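Local coordinates for protein glucokinase (Streptomyces griseus, PDB 3VGL) that probably catalyses the ATP-dependent phosphorylation of D-glucose to D-glucose 6-phosphate, as a zinc-containing kinase of the ROK family, at residues T12-G17 with F29-P34; G17-E22 with G302-A307. All coordinates share one frame; numbering follows the deposited sequence.

Contact 1. Residues T12-G17 with F29-P34. With ANP (phosphoaminophosphonic acid-adenylate ester), chain E.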
ATOM      1  N   THR A  12     -12.536  -1.436  26.283  1.00 20.08           N
ATOM      2  CA  THR A  12     -13.571  -2.438  26.527  1.00 21.31           C
ATOM      3  C   THR A  12     -13.798  -2.636  28.024  1.00 21.18           C
ATOM      4  O   THR A  12     -14.943  -2.702  28.472  1.00 21.73           O
ATOM      5  CB  THR A  12     -13.199  -3.796  25.837  1.00 22.07           C
ATOM      6  OG1 THR A  12     -13.029  -3.567  24.429  1.00 24.53           O
ATOM      7  CG2 THR A  12     -14.290  -4.842  26.000  1.00 24.74           C
ATOM      8  N   LYS A  13     -12.704  -2.722  28.784  1.00 20.45           N
ATOM      9  CA  LYS A  13     -12.754  -3.146  30.188  1.00 21.14           C
ATOM     10  C   LYS A  13     -12.057  -2.184  31.128  1.00 20.19           C
ATOM     11  O   LYS A  13     -11.032  -1.593  30.795  1.00 18.54           O
ATOM     12  CB  LYS A  13     -12.050  -4.500  30.355  1.00 23.07           C
ATOM     13  CG  LYS A  13     -12.493  -5.601  29.421  1.00 26.75           C
ATOM     14  CD  LYS A  13     -11.349  -6.587  29.247  1.00 29.04           C
ATOM     15  CE  LYS A  13     -11.717  -7.683  28.276  1.00 31.08           C
ATOM     16  NZ  LYS A  13     -10.649  -8.713  28.201  1.00 32.57           N
ATOM     17  N   ILE A  14     -12.601  -2.080  32.337  1.00 20.24           N
ATOM     18  CA  ILE A  14     -11.902  -1.460  33.451  1.00 20.24           C
ATOM     19  C   ILE A  14     -11.520  -2.551  34.446  1.00 21.06           C
ATOM     20  O   ILE A  14     -12.344  -3.403  34.793  1.00 21.68           O
ATOM     21  CB  ILE A  14     -12.798  -0.382  34.139  1.00 20.41           C
ATOM     22  CG1 ILE A  14     -13.000   0.813  33.197  1.00 19.89           C
ATOM     23  CG2 ILE A  14     -12.185   0.052  35.474  1.00 21.89           C
ATOM     24  CD1 ILE A  14     -14.118   1.765  33.641  1.00 20.88           C
ATOM     25  N   ALA A  15     -10.263  -2.552  34.872  1.00 20.52           N
ATOM     26  CA  ALA A  15      -9.796  -3.504  35.883  1.00 21.63           C
ATOM     27  C   ALA A  15      -9.015  -2.787  36.960  1.00 21.67           C
ATOM     28  O   ALA A  15      -8.161  -1.957  36.670  1.00 21.34           O
ATOM     29  CB  ALA A  15      -8.946  -4.574  35.256  1.00 22.20           C
ATOM     30  N   ALA A  16      -9.298  -3.131  38.219  1.00 22.25           N
ATOM     31  CA  ALA A  16      -8.580  -2.516  39.313  1.00 22.19           C
ATOM     32  C   ALA A  16      -8.142  -3.571  40.309  1.00 22.04           C
ATOM     33  O   ALA A  16      -8.718  -4.667  40.383  1.00 23.36           O
ATOM     34  CB  ALA A  16      -9.427  -1.454  39.998  1.00 22.34           C
ATOM     35  N   GLY A  17      -7.097  -3.244  41.046  1.00 20.98           N
ATOM     36  CA  GLY A  17      -6.656  -4.116  42.121  1.00 21.20           C
ATOM     37  C   GLY A  17      -5.719  -3.436  43.068  1.00 21.43           C
ATOM     38  O   GLY A  17      -5.046  -2.471  42.716  1.00 20.07           O
ATOM     39  N   PHE A  29     -11.059  -6.359  40.719  1.00 29.66           N
ATOM     40  CA  PHE A  29     -12.378  -5.837  40.402  1.00 30.03           C
ATOM     41  C   PHE A  29     -12.413  -5.595  38.898  1.00 28.64           C
ATOM     42  O   PHE A  29     -11.438  -5.117  38.341  1.00 28.88           O
ATOM     43  CB  PHE A  29     -12.669  -4.537  41.160  1.00 30.58           C
ATOM     44  CG  PHE A  29     -13.989  -3.889  40.781  1.00 33.93           C
ATOM     45  CD1 PHE A  29     -15.113  -4.069  41.574  1.00 35.83           C
ATOM     46  CD2 PHE A  29     -14.102  -3.122  39.622  1.00 35.63           C
ATOM     47  CE1 PHE A  29     -16.334  -3.482  41.244  1.00 37.79           C
ATOM     48  CE2 PHE A  29     -15.330  -2.528  39.265  1.00 37.42           C
ATOM     49  CZ  PHE A  29     -16.446  -2.710  40.093  1.00 38.33           C
ATOM     50  N   LYS A  30     -13.502  -5.991  38.246  1.00 27.96           N
ATOM     51  CA  LYS A  30     -13.668  -5.778  36.795  1.00 27.56           C
ATOM     52  C   LYS A  30     -15.045  -5.211  36.491  1.00 26.53           C
ATOM     53  O   LYS A  30     -16.039  -5.609  37.098  1.00 27.30           O
ATOM     54  CB  LYS A  30     -13.503  -7.092  36.022  1.00 28.50           C
ATOM     55  CG  LYS A  30     -12.241  -7.876  36.312  1.00 31.40           C
ATOM     56  CD  LYS A  30     -12.264  -9.223  35.592  1.00 36.01           C
ATOM     57  CE  LYS A  30     -11.043 -10.073  35.923  1.00 39.40           C
ATOM     58  NZ  LYS A  30      -9.873  -9.713  35.067  1.00 41.58           N
ATOM     59  N   VAL A  31     -15.115  -4.284  35.540  1.00 24.89           N
ATOM     60  CA  VAL A  31     -16.409  -3.795  35.044  1.00 25.01           C
ATOM     61  C   VAL A  31     -16.199  -3.323  33.611  1.00 24.48           C
ATOM     62  O   VAL A  31     -15.098  -2.920  33.265  1.00 23.71           O
ATOM     63  CB  VAL A  31     -16.998  -2.662  35.938  1.00 25.56           C
ATOM     64  CG1 VAL A  31     -16.195  -1.376  35.845  1.00 25.27           C
ATOM     65  CG2 VAL A  31     -18.461  -2.394  35.596  1.00 26.09           C
ATOM     66  N   ALA A  32     -17.251  -3.358  32.793  1.00 24.59           N
ATOM     67  CA  ALA A  32     -17.160  -2.858  31.419  1.00 24.06           C
ATOM     68  C   ALA A  32     -16.974  -1.339  31.405  1.00 23.38           C
ATOM     69  O   ALA A  32     -17.537  -0.612  32.231  1.00 24.40           O
ATOM     70  CB  ALA A  32     -18.399  -3.264  30.598  1.00 24.79           C
ATOM     71  N   THR A  33     -16.170  -0.862  30.463  1.00 21.88           N
ATOM     72  CA  THR A  33     -15.978   0.566  30.283  1.00 21.44           C
ATOM     73  C   THR A  33     -17.253   1.199  29.738  1.00 22.65           C
ATOM     74  O   THR A  33     -17.715   0.829  28.657  1.00 23.20           O
ATOM     75  CB  THR A  33     -14.801   0.828  29.339  1.00 20.78           C
ATOM     76  OG1 THR A  33     -13.684   0.069  29.827  1.00 19.32           O
ATOM     77  CG2 THR A  33     -14.460   2.306  29.304  1.00 20.23           C
ATOM     78  N   PRO A  34     -17.820   2.160  30.482  1.00 22.99           N
ATOM     79  CA  PRO A  34     -19.017   2.866  30.015  1.00 24.02           C
ATOM     80  C   PRO A  34     -18.713   3.792  28.838  1.00 24.74           C
ATOM     81  O   PRO A  34     -17.557   4.174  28.637  1.00 23.56           O
ATOM     82  CB  PRO A  34     -19.427   3.698  31.238  1.00 24.26           C
ATOM     83  CG  PRO A  34     -18.754   3.084  32.389  1.00 23.94           C
ATOM     84  CD  PRO A  34     -17.451   2.568  31.849  1.00 23.42           C
TER
HETATM   85  PB  ANP E 325      -9.021  -3.359  26.879  1.00 21.17           P
HETATM   86  O1B ANP E 325      -8.531  -2.909  25.499  1.00 22.01           O
HETATM   87  O2B ANP E 325     -10.353  -2.816  27.308  1.00 22.81           O
HETATM   88  N3B ANP E 325      -7.863  -2.915  28.063  1.00 21.78           N
HETATM   89  PA  ANP E 325      -8.328  -6.137  26.291  1.00 22.11           P
HETATM   90  O1A ANP E 325      -8.874  -7.437  26.888  1.00 25.29           O
HETATM   91  O2A ANP E 325      -6.877  -5.796  26.433  1.00 22.22           O
HETATM   92  O3A ANP E 325      -9.262  -4.945  26.851  1.00 20.68           O
HETATM   93  O5' ANP E 325      -8.669  -6.082  24.719  1.00 21.67           O
HETATM   94  C5' ANP E 325      -9.987  -6.335  24.221  1.00 21.07           C
HETATM   95  C4' ANP E 325      -9.894  -6.860  22.804  1.00 20.06           C
HETATM   96  O4' ANP E 325      -8.997  -7.978  22.751  1.00 21.50           O
HETATM   97  C3' ANP E 325     -11.240  -7.361  22.344  1.00 21.52           C
HETATM   98  O3' ANP E 325     -11.262  -7.257  20.918  1.00 24.33           O
HETATM   99  C2' ANP E 325     -11.177  -8.810  22.753  1.00 23.07           C
HETATM  100  O2' ANP E 325     -12.046  -9.621  21.981  1.00 27.66           O
HETATM  101  C1' ANP E 325      -9.719  -9.189  22.534  1.00 22.63           C
HETATM  102  N9  ANP E 325      -9.246 -10.129  23.566  1.00 23.51           N
HETATM  103  C8  ANP E 325      -9.104  -9.907  24.885  1.00 24.94           C
HETATM  104  N7  ANP E 325      -8.627 -11.028  25.514  1.00 27.36           N
HETATM  105  C5  ANP E 325      -8.447 -11.950  24.552  1.00 25.66           C
HETATM  106  C6  ANP E 325      -7.990 -13.367  24.480  1.00 26.86           C
HETATM  107  N6  ANP E 325      -7.591 -14.030  25.597  1.00 30.53           N
HETATM  108  N1  ANP E 325      -7.952 -13.946  23.261  1.00 26.30           N
HETATM  109  C2  ANP E 325      -8.339 -13.331  22.116  1.00 27.46           C
HETATM  110  N3  ANP E 325      -8.778 -12.050  22.116  1.00 25.32           N
HETATM  111  C4  ANP E 325      -8.848 -11.361  23.272  1.00 24.20           C
HETATM  112  O   HOH W   1     -17.235  -1.585  27.314  1.00 28.67           O
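T12 O takes two hydrogen bonds: one from T33 N at 3.0 Å and one from a water at 2.8 Å. T33 N stands well above the carbonyl plane, and the water goes on to T33 O. This is the nucleotide end of a beta hairpin, strands 13-19 and 29-32, in the N-terminal sheet of an actin-like ATPase fold. T12 N and K13 N both donate to the beta-phosphate oxygen O2B of ANP. K13 CB points away from strand 29-32. Its CG lies beside the backbone N (chi1 -52°), and the chain then runs extended along the phosphates until NZ reaches the alpha-phosphate oxygen O1A at 2.6 Å. An alanine in place of K13 would probably leave O1A without this positive mate and weaken the hold on the alpha phosphate. T33 OG1 bonds to G10 O, just before the hairpin, and I14 CG1 packs on this hydroxyl oxygen at 3.5 Å. I14 CD1 reaches P34 CD at 3.9 Å, the two side chains crossing at about a right angle. I14 CB meets V31 CG1. On this face helix 37-52 covers I14, A16 and F29 through A43 and A47. Antiparallel pairing holds the backbones: A16 and F29 exchange two bonds, as do I14 and V31. The I14 N bond to V31 O measures 2.8 Å, with N almost in line with the carbonyl (C=O...N 177°).

Contact 2. Residues G17-E22 with G302-A307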
ATOM      1  N   GLY A  17      -7.097  -3.244  41.046  1.00 20.98           N
ATOM      2  CA  GLY A  17      -6.656  -4.116  42.121  1.00 21.20           C
ATOM      3  C   GLY A  17      -5.719  -3.436  43.068  1.00 21.43           C
ATOM      4  O   GLY A  17      -5.046  -2.471  42.716  1.00 20.07           O
ATOM      5  N   VAL A  18      -5.692  -3.945  44.302  1.00 21.14           N
ATOM      6  CA  VAL A  18      -4.714  -3.527  45.274  1.00 21.26           C
ATOM      7  C   VAL A  18      -3.417  -4.262  44.968  1.00 21.68           C
ATOM      8  O   VAL A  18      -3.430  -5.459  44.682  1.00 22.55           O
ATOM      9  CB  VAL A  18      -5.211  -3.840  46.725  1.00 21.29           C
ATOM     10  CG1 VAL A  18      -4.087  -3.736  47.729  1.00 23.63           C
ATOM     11  CG2 VAL A  18      -6.374  -2.881  47.073  1.00 21.91           C
ATOM     12  N   VAL A  19      -2.320  -3.522  44.971  1.00 22.52           N
ATOM     13  CA  VAL A  19      -1.023  -4.073  44.600  1.00 23.35           C
ATOM     14  C   VAL A  19      -0.023  -3.702  45.669  1.00 25.33           C
ATOM     15  O   VAL A  19       0.042  -2.537  46.103  1.00 25.29           O
ATOM     16  CB  VAL A  19      -0.548  -3.520  43.223  1.00 22.14           C
ATOM     17  CG1 VAL A  19       0.806  -4.112  42.848  1.00 23.76           C
ATOM     18  CG2 VAL A  19      -1.589  -3.782  42.122  1.00 22.93           C
ATOM     19  N   ASP A  20       0.741  -4.703  46.117  1.00 26.79           N
ATOM     20  CA  ASP A  20       1.751  -4.463  47.134  1.00 29.08           C
ATOM     21  C   ASP A  20       3.064  -4.031  46.512  1.00 29.83           C
ATOM     22  O   ASP A  20       3.150  -3.868  45.289  1.00 28.48           O
ATOM     23  CB  ASP A  20       1.898  -5.643  48.129  1.00 29.74           C
ATOM     24  CG  ASP A  20       2.661  -6.848  47.566  1.00 31.53           C
ATOM     25  OD1 ASP A  20       3.194  -6.826  46.445  1.00 30.02           O
ATOM     26  OD2 ASP A  20       2.750  -7.860  48.272  1.00 32.30           O
ATOM     27  N   GLU A  21       4.075  -3.851  47.361  1.00 31.38           N
ATOM     28  CA  GLU A  21       5.387  -3.302  46.954  1.00 33.20           C
ATOM     29  C   GLU A  21       6.176  -4.229  46.035  1.00 32.63           C
ATOM     30  O   GLU A  21       7.059  -3.778  45.315  1.00 32.44           O
ATOM     31  CB  GLU A  21       6.225  -2.997  48.197  1.00 34.99           C
ATOM     32  CG  GLU A  21       5.534  -2.124  49.252  1.00 39.76           C
ATOM     33  CD  GLU A  21       6.001  -0.675  49.217  1.00 45.03           C
ATOM     34  OE1 GLU A  21       6.484  -0.229  48.155  1.00 46.96           O
ATOM     35  OE2 GLU A  21       5.892   0.014  50.261  1.00 48.97           O
ATOM     36  N   GLU A  22       5.847  -5.519  46.059  1.00 33.61           N
ATOM     37  CA  GLU A  22       6.504  -6.516  45.201  1.00 34.84           C
ATOM     38  C   GLU A  22       5.664  -6.860  43.961  1.00 32.68           C
ATOM     39  O   GLU A  22       5.965  -7.825  43.237  1.00 32.66           O
ATOM     40  CB  GLU A  22       6.843  -7.780  46.006  1.00 36.07           C
ATOM     41  CG  GLU A  22       8.103  -7.666  46.849  1.00 41.72           C
ATOM     42  CD  GLU A  22       7.885  -6.880  48.122  1.00 46.90           C
ATOM     43  OE1 GLU A  22       7.322  -7.453  49.081  1.00 51.27           O
ATOM     44  OE2 GLU A  22       8.276  -5.692  48.169  1.00 48.82           O
ATOM     45  N   GLY A 302      -0.842  -3.595  33.200  1.00 17.48           N
ATOM     46  CA  GLY A 302      -1.146  -2.180  33.272  1.00 17.60           C
ATOM     47  C   GLY A 302      -1.603  -1.767  34.663  1.00 18.51           C
ATOM     48  O   GLY A 302      -1.174  -0.734  35.182  1.00 18.54           O
ATOM     49  N   LEU A 303      -2.459  -2.576  35.278  1.00 19.15           N
ATOM     50  CA  LEU A 303      -2.938  -2.193  36.612  1.00 19.48           C
ATOM     51  C   LEU A 303      -1.815  -2.292  37.635  1.00 19.28           C
ATOM     52  O   LEU A 303      -1.693  -1.438  38.510  1.00 19.20           O
ATOM     53  CB  LEU A 303      -4.210  -2.939  37.033  1.00 21.59           C
ATOM     54  CG  LEU A 303      -4.268  -4.346  37.595  1.00 23.62           C
ATOM     55  CD1 LEU A 303      -3.799  -4.415  39.074  1.00 21.10           C
ATOM     56  CD2 LEU A 303      -5.691  -4.864  37.513  1.00 23.95           C
ATOM     57  N   VAL A 304      -0.959  -3.310  37.491  1.00 19.07           N
ATOM     58  CA  VAL A 304       0.218  -3.441  38.366  1.00 19.91           C
ATOM     59  C   VAL A 304       1.177  -2.258  38.169  1.00 19.39           C
ATOM     60  O   VAL A 304       1.601  -1.600  39.123  1.00 20.46           O
ATOM     61  CB  VAL A 304       0.942  -4.784  38.161  1.00 19.88           C
ATOM     62  CG1 VAL A 304       2.274  -4.826  38.943  1.00 22.65           C
ATOM     63  CG2 VAL A 304       0.011  -5.953  38.580  1.00 21.15           C
ATOM     64  N   GLY A 305       1.525  -1.969  36.912  1.00 18.83           N
ATOM     65  CA  GLY A 305       2.396  -0.855  36.671  1.00 19.22           C
ATOM     66  C   GLY A 305       1.820   0.470  37.125  1.00 18.49           C
ATOM     67  O   GLY A 305       2.550   1.293  37.661  1.00 19.53           O
ATOM     68  N   ALA A 306       0.521   0.691  36.894  1.00 18.43           N
ATOM     69  CA  ALA A 306      -0.120   1.930  37.320  1.00 18.84           C
ATOM     70  C   ALA A 306      -0.113   2.089  38.845  1.00 20.42           C
ATOM     71  O   ALA A 306       0.173   3.174  39.348  1.00 20.68           O
ATOM     72  CB  ALA A 306      -1.547   2.020  36.777  1.00 18.73           C
ATOM     73  N   ALA A 307      -0.392   0.994  39.547  1.00 20.80           N
ATOM     74  CA  ALA A 307      -0.299   0.955  41.022  1.00 21.74           C
ATOM     75  C   ALA A 307       1.106   1.343  41.461  1.00 23.01           C
ATOM     76  O   ALA A 307       1.280   2.150  42.380  1.00 24.46           O
ATOM     77  CB  ALA A 307      -0.655  -0.424  41.551  1.00 22.31           C
TER
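The C-terminal helix 301-311 packs on the five-stranded N-terminal sheet of the actin-like ATPase fold, here against the end of strand 13-19. This helix follows strand 291-294 of the second sheet, so the chain returns to the first sheet near its end. The strand and helix axes come within 8.4 Å, at 53° between their directions. No hydrogen bond joins the two segments, and the contact is apolar and buried. V19 is the central side chain. Its CG1 is anti to the backbone N (chi1 -180°) and its CG2 lies beside that N, which turns CG2 to L303 and CG1 to V304. V19 CB lies 3.5 Å from A307 CB, and V19 CG2 is equally near that methyl. V19 CG2 also touches L303 CD1 at 3.8 Å, while V19 CG1 meets V304 CG1 more loosely at 4.2 Å. L303 has CG between the backbone N and the carbonyl carbon, the crowded position (chi1 80°). This brings its branch over the backbone of G17, with CD1 4.0 Å from G17 N. A beta carbon on G17 would point at the helix and come within 3.4 Å of L303 CD1, a tight fit. Polar links lie around the apolar patch. V19 O accepts from R311 NH1, further along the helix, and A307 O bonds to T4 OG1 of the neighbouring strand 3-9. Beyond V19 the chain leaves the strand. There D20 makes an Asx turn. Its OD1 also accepts from R24 N, and the turn itself is closed by E22 N, 3.0 Å from D20 OD1 and above the carboxylate plane.

In the fold
Both contacts use strand 13-19 and share G17, but they lie on different parts of it. Contact 1 is at the surface, where the strand pairs edge to edge with 29-32 and its start meets the nucleotide. Contact 2 is buried and away from the ligand sites, with a helix lying against the strand's last residues. The chemistry follows: backbone hydrogen bonds and phosphate grips in the first, methyl packing in the second. I14 and A16 look to helix 37-52, whereas V19 looks to helix 301-311, so the strand is held between helices. The contacts meet at L303, whose CD2 packs against A15 O and the carbonyl carbon of A16.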